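Local coordinates for protein transcriptional regulator, ROK family (Vibrio cholerae O1 biovar eltor, PDB 1Z05) that probably binds DNA as a zinc-containing transcriptional regulator of the ROK family, a homologue of Escherichia coli Mlc linked to carbohydrate metabolism, at residues L111-I122 / L151-F159. Residues are numbered along the deposited sequence; the frame is centred on the assembly and turned at random.
Sequences LSMRLGRGYLTI and LLFEIEEFF. With SO4 (sulfate ion), chain C; SO4 (sulfate ion), chain D.
Sulfate O4 (chain C) is gripped at the hairpin's turn by two donors, Arg114 NH2 at 2.8 Å and the backbone N of Arg117 at 2.9 Å, both bonds nearly straight. Tyr119 OH gives a further bond to O1 of the same ion and accepts one from Arg114 NE (2.8 Å), the hydroxyl oxygen lying somewhat out of the guanidinium plane; Asp217 pairs with Arg114 NH1, so the arginine is held from several directions. The sulfate probably comes from the crystallisation liquor. Gly116 to Tyr119 form a type II turn, and the tyrosine ring lies over Gly116 CA.

Leu111, Met113, Leu120 and Ile122 point from the face of the hairpin opposite Arg114 and Tyr119 to helix 151-159, and no hydrogen bond crosses between them. Ile122 CG2, anti to its own N, sits over a face of the Phe158 ring in a CH-pi contact, 3.7 Å from the centroid and 16° off the normal. The other branch of Ile122 reaches the helix backbone, Ile122 CD1 lying 3.8 Å from Glu154 O. Leu111 forks between two rings, CD2 meeting Phe158 and CD1 Phe159. A bend at chi3 (78°) brings Met113 CE to 3.7 Å from Ile155 CG1, the two chains crossing nearly at right angles. Leu120 CD2 packs on Glu154 CB, while that residue's carboxylate turns to Arg150.

Helix 144-161 thus packs on one face of the mixed sheet, its segment 151-159 running in the same general direction as strand 119-122, at 32° to it; strand 131-138, at the edge of that sheet, touches Glu154 and Phe158, and helix 200-208 meets Leu151 and Ile155.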
ATOM      1  N   LEU A 111     -17.786 -14.925  16.504  1.00 38.52           N
ATOM      2  CA  LEU A 111     -18.918 -14.372  15.786  1.00 40.00           C
ATOM      3  C   LEU A 111     -18.423 -13.526  14.631  1.00 40.49           C
ATOM      4  O   LEU A 111     -17.437 -12.786  14.763  1.00 40.08           O
ATOM      5  CB  LEU A 111     -19.765 -13.474  16.697  1.00 41.82           C
ATOM      6  CG  LEU A 111     -20.638 -14.050  17.803  1.00 45.08           C
ATOM      7  CD1 LEU A 111     -21.555 -12.927  18.301  1.00 50.21           C
ATOM      8  CD2 LEU A 111     -21.461 -15.224  17.311  1.00 52.21           C
ATOM      9  N   SER A 112     -19.087 -13.660  13.492  1.00 40.27           N
ATOM     10  CA  SER A 112     -18.817 -12.801  12.348  1.00 40.94           C
ATOM     11  C   SER A 112     -20.152 -12.210  11.952  1.00 41.39           C
ATOM     12  O   SER A 112     -21.141 -12.935  11.816  1.00 42.22           O
ATOM     13  CB  SER A 112     -18.188 -13.588  11.195  1.00 41.57           C
ATOM     14  OG  SER A 112     -17.813 -12.721  10.132  1.00 43.56           O
ATOM     15  N   MET A 113     -20.181 -10.888  11.807  1.00 40.95           N
ATOM     16  CA  MET A 113     -21.396 -10.162  11.492  1.00 41.10           C
ATOM     17  C   MET A 113     -21.245  -9.340  10.222  1.00 39.66           C
ATOM     18  O   MET A 113     -20.151  -8.877   9.886  1.00 38.76           O
ATOM     19  CB  MET A 113     -21.757  -9.237  12.657  1.00 39.79           C
ATOM     20  CG  MET A 113     -22.026  -9.973  13.960  1.00 42.05           C
ATOM     21  SD  MET A 113     -22.188  -8.855  15.368  1.00 47.09           S
ATOM     22  CE  MET A 113     -23.845  -8.245  15.131  1.00 50.37           C
ATOM     23  N   ARG A 114     -22.347  -9.167   9.509  1.00 40.19           N
ATOM     24  CA  ARG A 114     -22.407  -8.167   8.453  1.00 39.90           C
ATOM     25  C   ARG A 114     -23.549  -7.202   8.731  1.00 40.20           C
ATOM     26  O   ARG A 114     -24.693  -7.628   8.940  1.00 40.14           O
ATOM     27  CB  ARG A 114     -22.587  -8.804   7.071  1.00 39.32           C
ATOM     28  CG  ARG A 114     -22.807  -7.744   5.967  1.00 37.63           C
ATOM     29  CD  ARG A 114     -23.020  -8.348   4.576  1.00 41.16           C
ATOM     30  NE  ARG A 114     -23.471  -7.310   3.649  1.00 42.30           N
ATOM     31  CZ  ARG A 114     -22.659  -6.460   3.027  1.00 43.05           C
ATOM     32  NH1 ARG A 114     -21.338  -6.537   3.211  1.00 41.35           N
ATOM     33  NH2 ARG A 114     -23.167  -5.522   2.234  1.00 39.26           N
ATOM     34  N   LEU A 115     -23.231  -5.909   8.738  1.00 39.90           N
ATOM     35  CA  LEU A 115     -24.250  -4.872   8.703  1.00 39.93           C
ATOM     36  C   LEU A 115     -24.469  -4.497   7.245  1.00 39.76           C
ATOM     37  O   LEU A 115     -23.667  -3.767   6.655  1.00 38.72           O
ATOM     38  CB  LEU A 115     -23.840  -3.648   9.541  1.00 40.20           C
ATOM     39  CG  LEU A 115     -24.893  -2.537   9.715  1.00 41.64           C
ATOM     40  CD1 LEU A 115     -26.200  -3.083  10.298  1.00 40.92           C
ATOM     41  CD2 LEU A 115     -24.368  -1.394  10.583  1.00 40.54           C
ATOM     42  N   GLY A 116     -25.541  -5.029   6.660  1.00 38.82           N
ATOM     43  CA  GLY A 116     -25.875  -4.766   5.267  1.00 37.68           C
ATOM     44  C   GLY A 116     -26.966  -3.720   5.162  1.00 37.83           C
ATOM     45  O   GLY A 116     -27.393  -3.163   6.175  1.00 36.96           O
ATOM     46  N   ARG A 117     -27.425  -3.459   3.938  1.00 36.50           N
ATOM     47  CA  ARG A 117     -28.448  -2.442   3.699  1.00 36.60           C
ATOM     48  C   ARG A 117     -29.825  -2.931   4.131  1.00 36.77           C
ATOM     49  O   ARG A 117     -30.500  -3.660   3.401  1.00 36.39           O
ATOM     50  CB  ARG A 117     -28.455  -2.009   2.229  1.00 36.21           C
ATOM     51  CG  ARG A 117     -27.159  -1.327   1.792  1.00 38.45           C
ATOM     52  CD  ARG A 117     -27.014  -1.329   0.279  1.00 38.86           C
ATOM     53  NE  ARG A 117     -25.950  -0.432  -0.183  1.00 42.63           N
ATOM     54  CZ  ARG A 117     -24.661  -0.750  -0.250  1.00 45.36           C
ATOM     55  NH1 ARG A 117     -24.238  -1.959   0.122  1.00 46.65           N
ATOM     56  NH2 ARG A 117     -23.786   0.144  -0.697  1.00 46.07           N
ATOM     57  N   GLY A 118     -30.221  -2.538   5.337  1.00 37.42           N
ATOM     58  CA  GLY A 118     -31.513  -2.915   5.885  1.00 37.63           C
ATOM     59  C   GLY A 118     -31.533  -4.256   6.592  1.00 37.33           C
ATOM     60  O   GLY A 118     -32.601  -4.765   6.926  1.00 35.70           O
ATOM     61  N   TYR A 119     -30.359  -4.828   6.834  1.00 38.07           N
ATOM     62  CA  TYR A 119     -30.275  -6.088   7.568  1.00 38.45           C
ATOM     63  C   TYR A 119     -28.984  -6.267   8.366  1.00 38.72           C
ATOM     64  O   TYR A 119     -27.989  -5.568   8.151  1.00 37.55           O
ATOM     65  CB  TYR A 119     -30.459  -7.279   6.626  1.00 38.30           C
ATOM     66  CG  TYR A 119     -29.300  -7.494   5.677  1.00 39.87           C
ATOM     67  CD1 TYR A 119     -28.200  -8.277   6.046  1.00 40.92           C
ATOM     68  CD2 TYR A 119     -29.305  -6.913   4.406  1.00 37.36           C
ATOM     69  CE1 TYR A 119     -27.122  -8.476   5.163  1.00 40.10           C
ATOM     70  CE2 TYR A 119     -28.251  -7.109   3.524  1.00 38.38           C
ATOM     71  CZ  TYR A 119     -27.168  -7.888   3.907  1.00 38.55           C
ATOM     72  OH  TYR A 119     -26.135  -8.071   3.025  1.00 40.31           O
ATOM     73  N   LEU A 120     -29.024  -7.230   9.285  1.00 38.00           N
ATOM     74  CA  LEU A 120     -27.869  -7.630  10.064  1.00 38.41           C
ATOM     75  C   LEU A 120     -27.752  -9.142  10.012  1.00 38.31           C
ATOM     76  O   LEU A 120     -28.716  -9.853  10.307  1.00 38.75           O
ATOM     77  CB  LEU A 120     -28.003  -7.161  11.520  1.00 37.55           C
ATOM     78  CG  LEU A 120     -26.981  -7.719  12.528  1.00 40.55           C
ATOM     79  CD1 LEU A 120     -25.570  -7.195  12.226  1.00 42.68           C
ATOM     80  CD2 LEU A 120     -27.381  -7.401  13.969  1.00 40.51           C
ATOM     81  N   THR A 121     -26.579  -9.626   9.622  1.00 37.82           N
ATOM     82  CA  THR A 121     -26.292 -11.060   9.638  1.00 38.05           C
ATOM     83  C   THR A 121     -25.358 -11.389  10.799  1.00 37.61           C
ATOM     84  O   THR A 121     -24.334 -10.736  10.983  1.00 37.76           O
ATOM     85  CB  THR A 121     -25.716 -11.559   8.295  1.00 37.82           C
ATOM     86  OG1 THR A 121     -26.703 -11.390   7.270  1.00 41.96           O
ATOM     87  CG2 THR A 121     -25.347 -13.050   8.379  1.00 37.06           C
ATOM     88  N   ILE A 122     -25.738 -12.377  11.602  1.00 36.78           N
ATOM     89  CA  ILE A 122     -24.879 -12.841  12.679  1.00 37.54           C
ATOM     90  C   ILE A 122     -24.620 -14.317  12.425  1.00 38.67           C
ATOM     91  O   ILE A 122     -25.558 -15.094  12.263  1.00 39.45           O
ATOM     92  CB  ILE A 122     -25.499 -12.616  14.098  1.00 37.31           C
ATOM     93  CG1 ILE A 122     -25.809 -11.125  14.319  1.00 38.22           C
ATOM     94  CG2 ILE A 122     -24.540 -13.123  15.182  1.00 35.51           C
ATOM     95  CD1 ILE A 122     -26.651 -10.817  15.570  1.00 38.47           C
ATOM     96  N   LEU A 151     -28.493  -3.372  17.244  1.00 37.11           N
ATOM     97  CA  LEU A 151     -27.408  -4.322  17.022  1.00 39.37           C
ATOM     98  C   LEU A 151     -26.937  -4.992  18.320  1.00 37.93           C
ATOM     99  O   LEU A 151     -26.680  -6.195  18.336  1.00 37.77           O
ATOM    100  CB  LEU A 151     -26.253  -3.634  16.277  1.00 40.01           C
ATOM    101  CG  LEU A 151     -24.990  -4.397  15.899  1.00 45.20           C
ATOM    102  CD1 LEU A 151     -24.452  -3.852  14.568  1.00 48.48           C
ATOM    103  CD2 LEU A 151     -23.953  -4.268  17.006  1.00 47.36           C
ATOM    104  N   LEU A 152     -26.835  -4.215  19.397  1.00 36.39           N
ATOM    105  CA  LEU A 152     -26.426  -4.752  20.696  1.00 35.08           C
ATOM    106  C   LEU A 152     -27.521  -5.667  21.259  1.00 34.30           C
ATOM    107  O   LEU A 152     -27.227  -6.726  21.811  1.00 35.19           O
ATOM    108  CB  LEU A 152     -26.072  -3.615  21.680  1.00 34.68           C
ATOM    109  CG  LEU A 152     -24.905  -2.699  21.251  1.00 36.29           C
ATOM    110  CD1 LEU A 152     -24.751  -1.487  22.167  1.00 38.89           C
ATOM    111  CD2 LEU A 152     -23.575  -3.450  21.130  1.00 37.73           C
ATOM    112  N   PHE A 153     -28.779  -5.264  21.094  1.00 33.46           N
ATOM    113  CA  PHE A 153     -29.922  -6.096  21.489  1.00 33.59           C
ATOM    114  C   PHE A 153     -29.894  -7.437  20.744  1.00 34.60           C
ATOM    115  O   PHE A 153     -30.192  -8.480  21.328  1.00 33.49           O
ATOM    116  CB  PHE A 153     -31.233  -5.367  21.206  1.00 33.87           C
ATOM    117  CG  PHE A 153     -31.701  -4.463  22.328  1.00 33.40           C
ATOM    118  CD1 PHE A 153     -30.796  -3.854  23.197  1.00 33.75           C
ATOM    119  CD2 PHE A 153     -33.057  -4.191  22.484  1.00 29.66           C
ATOM    120  CE1 PHE A 153     -31.241  -3.003  24.218  1.00 31.14           C
ATOM    121  CE2 PHE A 153     -33.517  -3.345  23.504  1.00 32.57           C
ATOM    122  CZ  PHE A 153     -32.609  -2.751  24.373  1.00 33.58           C
ATOM    123  N   GLU A 154     -29.518  -7.402  19.463  1.00 34.28           N
ATOM    124  CA  GLU A 154     -29.470  -8.618  18.646  1.00 36.59           C
ATOM    125  C   GLU A 154     -28.313  -9.549  18.993  1.00 37.46           C
ATOM    126  O   GLU A 154     -28.448 -10.774  18.889  1.00 37.57           O
ATOM    127  CB  GLU A 154     -29.455  -8.282  17.156  1.00 36.40           C
ATOM    128  CG  GLU A 154     -30.765  -7.679  16.649  1.00 35.77           C
ATOM    129  CD  GLU A 154     -31.973  -8.622  16.747  1.00 38.30           C
ATOM    130  OE1 GLU A 154     -31.797  -9.834  17.005  1.00 41.18           O
ATOM    131  OE2 GLU A 154     -33.113  -8.135  16.555  1.00 36.85           O
ATOM    132  N   ILE A 155     -27.185  -8.977  19.407  1.00 37.84           N
ATOM    133  CA  ILE A 155     -26.061  -9.787  19.902  1.00 40.48           C
ATOM    134  C   ILE A 155     -26.460 -10.504  21.200  1.00 39.97           C
ATOM    135  O   ILE A 155     -26.277 -11.719  21.327  1.00 40.27           O
ATOM    136  CB  ILE A 155     -24.768  -8.941  20.112  1.00 41.54           C
ATOM    137  CG1 ILE A 155     -24.202  -8.472  18.769  1.00 41.93           C
ATOM    138  CG2 ILE A 155     -23.696  -9.743  20.860  1.00 42.93           C
ATOM    139  CD1 ILE A 155     -23.097  -7.397  18.906  1.00 42.61           C
ATOM    140  N   GLU A 156     -27.020  -9.748  22.146  1.00 39.42           N
ATOM    141  CA  GLU A 156     -27.550 -10.296  23.397  1.00 40.43           C
ATOM    142  C   GLU A 156     -28.520 -11.463  23.164  1.00 39.56           C
ATOM    143  O   GLU A 156     -28.363 -12.530  23.761  1.00 39.09           O
ATOM    144  CB  GLU A 156     -28.230  -9.184  24.209  1.00 39.73           C
ATOM    145  CG  GLU A 156     -29.009  -9.640  25.441  1.00 43.55           C
ATOM    146  CD  GLU A 156     -29.946  -8.553  25.970  1.00 43.30           C
ATOM    147  OE1 GLU A 156     -31.050  -8.881  26.460  1.00 47.02           O
ATOM    148  OE2 GLU A 156     -29.582  -7.359  25.877  1.00 48.44           O
ATOM    149  N   GLU A 157     -29.509 -11.242  22.300  1.00 37.73           N
ATOM    150  CA  GLU A 157     -30.501 -12.255  21.934  1.00 38.84           C
ATOM    151  C   GLU A 157     -29.836 -13.509  21.352  1.00 37.99           C
ATOM    152  O   GLU A 157     -30.210 -14.625  21.707  1.00 37.70           O
ATOM    153  CB  GLU A 157     -31.506 -11.660  20.928  1.00 39.70           C
ATOM    154  CG  GLU A 157     -32.582 -12.622  20.418  1.00 44.77           C
ATOM    155  CD  GLU A 157     -33.760 -12.776  21.367  1.00 52.89           C
ATOM    156  OE1 GLU A 157     -33.553 -13.167  22.535  1.00 57.63           O
ATOM    157  OE2 GLU A 157     -34.909 -12.528  20.938  1.00 57.47           O
ATOM    158  N   PHE A 158     -28.848 -13.311  20.479  1.00 38.08           N
ATOM    159  CA  PHE A 158     -28.101 -14.410  19.849  1.00 38.25           C
ATOM    160  C   PHE A 158     -27.405 -15.309  20.876  1.00 38.97           C
ATOM    161  O   PHE A 158     -27.505 -16.537  20.798  1.00 38.39           O
ATOM    162  CB  PHE A 158     -27.081 -13.870  18.835  1.00 38.35           C
ATOM    163  CG  PHE A 158     -26.452 -14.942  17.960  1.00 37.21           C
ATOM    164  CD1 PHE A 158     -26.979 -15.229  16.698  1.00 39.65           C
ATOM    165  CD2 PHE A 158     -25.338 -15.656  18.395  1.00 37.00           C
ATOM    166  CE1 PHE A 158     -26.405 -16.223  15.886  1.00 37.99           C
ATOM    167  CE2 PHE A 158     -24.768 -16.651  17.602  1.00 38.42           C
ATOM    168  CZ  PHE A 158     -25.297 -16.926  16.338  1.00 37.20           C
ATOM    169  N   PHE A 159     -26.697 -14.698  21.829  1.00 39.53           N
ATOM    170  CA  PHE A 159     -26.054 -15.454  22.916  1.00 39.64           C
ATOM    171  C   PHE A 159     -27.051 -16.251  23.760  1.00 38.62           C
ATOM    172  O   PHE A 159     -26.752 -17.356  24.193  1.00 37.77           O
ATOM    173  CB  PHE A 159     -25.206 -14.537  23.802  1.00 39.59           C
ATOM    174  CG  PHE A 159     -23.794 -14.368  23.312  1.00 42.76           C
ATOM    175  CD1 PHE A 159     -22.775 -15.199  23.790  1.00 43.91           C
ATOM    176  CD2 PHE A 159     -23.480 -13.393  22.372  1.00 41.22           C
ATOM    177  CE1 PHE A 159     -21.470 -15.045  23.348  1.00 42.45           C
ATOM    178  CE2 PHE A 159     -22.180 -13.229  21.917  1.00 43.78           C
ATOM    179  CZ  PHE A 159     -21.167 -14.062  22.394  1.00 43.70           C
TER
HETATM  180  S   SO4 C 407     -26.407  -5.371   0.593  1.00 38.82           S
HETATM  181  O1  SO4 C 407     -26.246  -6.819   0.543  1.00 37.36           O
HETATM  182  O2  SO4 C 407     -25.669  -4.732  -0.484  1.00 37.79           O
HETATM  183  O3  SO4 C 407     -27.838  -5.102   0.455  1.00 42.30           O
HETATM  184  O4  SO4 C 407     -25.906  -4.858   1.864  1.00 39.54           O
HETATM  185  S   SO4 D 408     -21.252  -2.040  -2.522  1.00 63.40           S
HETATM  186  O1  SO4 D 408     -20.425  -3.155  -2.067  1.00 64.30           O
HETATM  187  O2  SO4 D 408     -20.916  -1.720  -3.903  1.00 60.92           O
HETATM  188  O3  SO4 D 408     -22.656  -2.429  -2.447  1.00 66.95           O
HETATM  189  O4  SO4 D 408     -21.041  -0.875  -1.670  1.00 62.70           O